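Local atomic coordinates of ABC transporter binding protein AcbH (Actinoplanes, PDB entry 3OO8), a protein that binds beta-D-galactopyranose as the extracellular solute receptor of an ABC transporter. Residues Ser149-Lys154 with Ile166-Lys171. The protein carries 2 engineered substitutions. Sequence-based numbering, arbitrary orientation.
Sequences SVFQSK and IALARK
Phe-151 and Leu-168 meet between helices 148-154 and 162-174, whose backbones stay well apart, the CA atoms of this pair lying 10.4 Å from one another and those of Lys-154 and Lys-171 9.7 Å. On the buried side, the far end of the Phe-151 ring meets one methyl of Leu-168: CZ lies 4.1 Å from CD2, which approaches the ring obliquely, and the two side chains cross at about a right angle. Leu-168 starts out toward helix 148-154, and CG anti to the backbone N (chi1 176°) carries the branch on to the ring. On the exposed side, the Lys-171 chain, extended through chi3, carries CE to 3.7 Å from the Lys-154 carbonyl O, and a bend at chi4 (71°) sets the direction of NZ. The polar link runs through a water, which donates a 2.8 Å hydrogen bond to Lys-154 O and weakly accepts one from Lys-171 NZ. This is helix-helix packing in the class 2 solute-binding protein fold, away from the galactose-binding residues. Tyr-156, in the connection between the helices, meets the Phe-151 ring edge-to-face and touches both Leu-168 and Lys-171, while Tyr-146 packs against that ring and joins helix 148-154 to strand 134-147.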
ATOM      1  N   SER A 149      -4.210  13.471 -22.494  1.00 20.05           N
ATOM      2  CA  SER A 149      -4.110  13.938 -23.880  1.00 21.71           C
ATOM      3  C   SER A 149      -4.057  12.803 -24.914  1.00 21.14           C
ATOM      4  O   SER A 149      -4.603  12.929 -26.030  1.00 20.51           O
ATOM      5  CB  SER A 149      -2.917  14.890 -24.024  1.00 21.28           C
ATOM      6  OG  SER A 149      -1.684  14.188 -23.947  1.00 23.71           O
ATOM      7  N   VAL A 150      -3.409  11.691 -24.560  1.00 19.28           N
ATOM      8  CA  VAL A 150      -3.312  10.548 -25.459  1.00 18.88           C
ATOM      9  C   VAL A 150      -4.662   9.842 -25.590  1.00 18.21           C
ATOM     10  O   VAL A 150      -5.124   9.529 -26.693  1.00 19.07           O
ATOM     11  CB  VAL A 150      -2.222   9.549 -24.996  1.00 18.15           C
ATOM     12  CG1 VAL A 150      -2.235   8.248 -25.823  1.00 17.08           C
ATOM     13  CG2 VAL A 150      -0.841  10.199 -24.955  1.00 19.68           C
ATOM     14  N   PHE A 151      -5.310   9.574 -24.454  1.00 17.40           N
ATOM     15  CA  PHE A 151      -6.608   8.948 -24.507  1.00 16.30           C
ATOM     16  C   PHE A 151      -7.591   9.840 -25.291  1.00 18.69           C
ATOM     17  O   PHE A 151      -8.379   9.340 -26.087  1.00 18.89           O
ATOM     18  CB  PHE A 151      -7.120   8.698 -23.070  1.00 16.62           C
ATOM     19  CG  PHE A 151      -6.695   7.378 -22.487  1.00 16.57           C
ATOM     20  CD1 PHE A 151      -5.372   6.978 -22.500  1.00 18.89           C
ATOM     21  CD2 PHE A 151      -7.639   6.541 -21.884  1.00 16.67           C
ATOM     22  CE1 PHE A 151      -4.992   5.747 -21.977  1.00 20.13           C
ATOM     23  CE2 PHE A 151      -7.268   5.288 -21.355  1.00 14.50           C
ATOM     24  CZ  PHE A 151      -5.944   4.909 -21.374  1.00 16.92           C
ATOM     25  N   GLN A 152      -7.539  11.146 -25.053  1.00 20.09           N
ATOM     26  CA  GLN A 152      -8.384  12.106 -25.783  1.00 23.31           C
ATOM     27  C   GLN A 152      -8.115  12.087 -27.298  1.00 22.58           C
ATOM     28  O   GLN A 152      -9.045  12.023 -28.099  1.00 25.18           O
ATOM     29  CB  GLN A 152      -8.190  13.521 -25.210  1.00 23.53           C
ATOM     30  CG  GLN A 152      -8.887  13.686 -23.844  1.00 31.50           C
ATOM     31  CD  GLN A 152      -8.352  14.836 -22.978  1.00 41.60           C
ATOM     32  OE1 GLN A 152      -7.492  15.615 -23.396  1.00 44.31           O
ATOM     33  NE2 GLN A 152      -8.861  14.931 -21.752  1.00 40.26           N
ATOM     34  N   SER A 153      -6.845  12.092 -27.673  1.00 24.46           N
ATOM     35  CA  SER A 153      -6.445  12.152 -29.084  1.00 24.28           C
ATOM     36  C   SER A 153      -6.738  10.861 -29.860  1.00 24.46           C
ATOM     37  O   SER A 153      -7.181  10.896 -31.026  1.00 25.24           O
ATOM     38  CB  SER A 153      -4.954  12.478 -29.156  1.00 25.94           C
ATOM     39  OG  SER A 153      -4.541  12.682 -30.489  1.00 31.39           O
ATOM     40  N   LYS A 154      -6.471   9.720 -29.222  1.00 21.22           N
ATOM     41  CA  LYS A 154      -6.609   8.421 -29.869  1.00 21.86           C
ATOM     42  C   LYS A 154      -7.950   7.729 -29.737  1.00 21.84           C
ATOM     43  O   LYS A 154      -8.132   6.618 -30.259  1.00 20.75           O
ATOM     44  CB  LYS A 154      -5.526   7.462 -29.387  1.00 22.38           C
ATOM     45  CG  LYS A 154      -4.114   7.963 -29.574  1.00 23.78           C
ATOM     46  CD  LYS A 154      -3.158   6.769 -29.592  1.00 33.80           C
ATOM     47  CE  LYS A 154      -1.850   7.070 -30.325  1.00 39.91           C
ATOM     48  NZ  LYS A 154      -2.031   7.471 -31.762  1.00 42.92           N
ATOM     49  N   ILE A 166      -8.668  -5.400 -22.178  1.00 15.82           N
ATOM     50  CA  ILE A 166      -7.923  -6.192 -23.132  1.00 15.55           C
ATOM     51  C   ILE A 166      -8.188  -5.596 -24.501  1.00 16.17           C
ATOM     52  O   ILE A 166      -7.266  -5.486 -25.321  1.00 17.95           O
ATOM     53  CB  ILE A 166      -8.273  -7.672 -23.041  1.00 16.18           C
ATOM     54  CG1 ILE A 166      -7.792  -8.224 -21.695  1.00 15.36           C
ATOM     55  CG2 ILE A 166      -7.686  -8.470 -24.225  1.00 16.47           C
ATOM     56  CD1 ILE A 166      -6.296  -8.085 -21.436  1.00 15.50           C
ATOM     57  N   ALA A 167      -9.424  -5.180 -24.742  1.00 16.42           N
ATOM     58  CA  ALA A 167      -9.755  -4.595 -26.056  1.00 17.24           C
ATOM     59  C   ALA A 167      -8.949  -3.304 -26.278  1.00 19.82           C
ATOM     60  O   ALA A 167      -8.468  -3.026 -27.400  1.00 19.34           O
ATOM     61  CB  ALA A 167     -11.277  -4.331 -26.161  1.00 19.71           C
ATOM     62  N   LEU A 168      -8.801  -2.519 -25.214  1.00 16.32           N
ATOM     63  CA  LEU A 168      -8.006  -1.288 -25.261  1.00 16.57           C
ATOM     64  C   LEU A 168      -6.525  -1.575 -25.495  1.00 16.49           C
ATOM     65  O   LEU A 168      -5.862  -0.931 -26.329  1.00 18.03           O
ATOM     66  CB  LEU A 168      -8.199  -0.500 -23.972  1.00 17.23           C
ATOM     67  CG  LEU A 168      -7.375   0.771 -23.772  1.00 16.59           C
ATOM     68  CD1 LEU A 168      -7.674   1.813 -24.871  1.00 19.10           C
ATOM     69  CD2 LEU A 168      -7.623   1.320 -22.395  1.00 16.52           C
ATOM     70  N   ALA A 169      -6.004  -2.559 -24.762  1.00 17.10           N
ATOM     71  CA  ALA A 169      -4.619  -2.994 -24.922  1.00 16.18           C
ATOM     72  C   ALA A 169      -4.385  -3.417 -26.367  1.00 18.05           C
ATOM     73  O   ALA A 169      -3.362  -3.072 -26.960  1.00 19.07           O
ATOM     74  CB  ALA A 169      -4.320  -4.158 -23.976  1.00 17.50           C
ATOM     75  N   ARG A 170      -5.342  -4.154 -26.920  1.00 18.02           N
ATOM     76  CA  ARG A 170      -5.239  -4.609 -28.301  1.00 20.29           C
ATOM     77  C   ARG A 170      -5.262  -3.439 -29.273  1.00 20.29           C
ATOM     78  O   ARG A 170      -4.473  -3.416 -30.228  1.00 22.99           O
ATOM     79  CB  ARG A 170      -6.285  -5.678 -28.629  1.00 20.27           C
ATOM     80  CG  ARG A 170      -5.976  -7.006 -27.946  1.00 22.61           C
ATOM     81  CD  ARG A 170      -6.960  -8.122 -28.308  1.00 24.81           C
ATOM     82  NE  ARG A 170      -6.787  -8.630 -29.675  1.00 31.99           N
ATOM     83  CZ  ARG A 170      -5.852  -9.508 -30.054  1.00 32.70           C
ATOM     84  NH1 ARG A 170      -4.941  -9.974 -29.193  1.00 33.05           N
ATOM     85  NH2 ARG A 170      -5.804  -9.912 -31.317  1.00 33.29           N
ATOM     86  N   LYS A 171      -6.122  -2.460 -29.008  1.00 20.73           N
ATOM     87  CA  LYS A 171      -6.214  -1.254 -29.845  1.00 20.13           C
ATOM     88  C   LYS A 171      -4.881  -0.491 -29.803  1.00 22.12           C
ATOM     89  O   LYS A 171      -4.362  -0.004 -30.844  1.00 21.23           O
ATOM     90  CB  LYS A 171      -7.365  -0.379 -29.361  1.00 20.68           C
ATOM     91  CG  LYS A 171      -7.612   0.889 -30.178  1.00 23.28           C
ATOM     92  CD  LYS A 171      -8.885   1.590 -29.696  1.00 27.24           C
ATOM     93  CE  LYS A 171      -9.024   3.018 -30.238  1.00 30.79           C
ATOM     94  NZ  LYS A 171      -9.336   3.013 -31.690  1.00 32.21           N
TER
HETATM   95  O   HOH W   1      -6.686   5.149 -32.150  1.00 26.11           O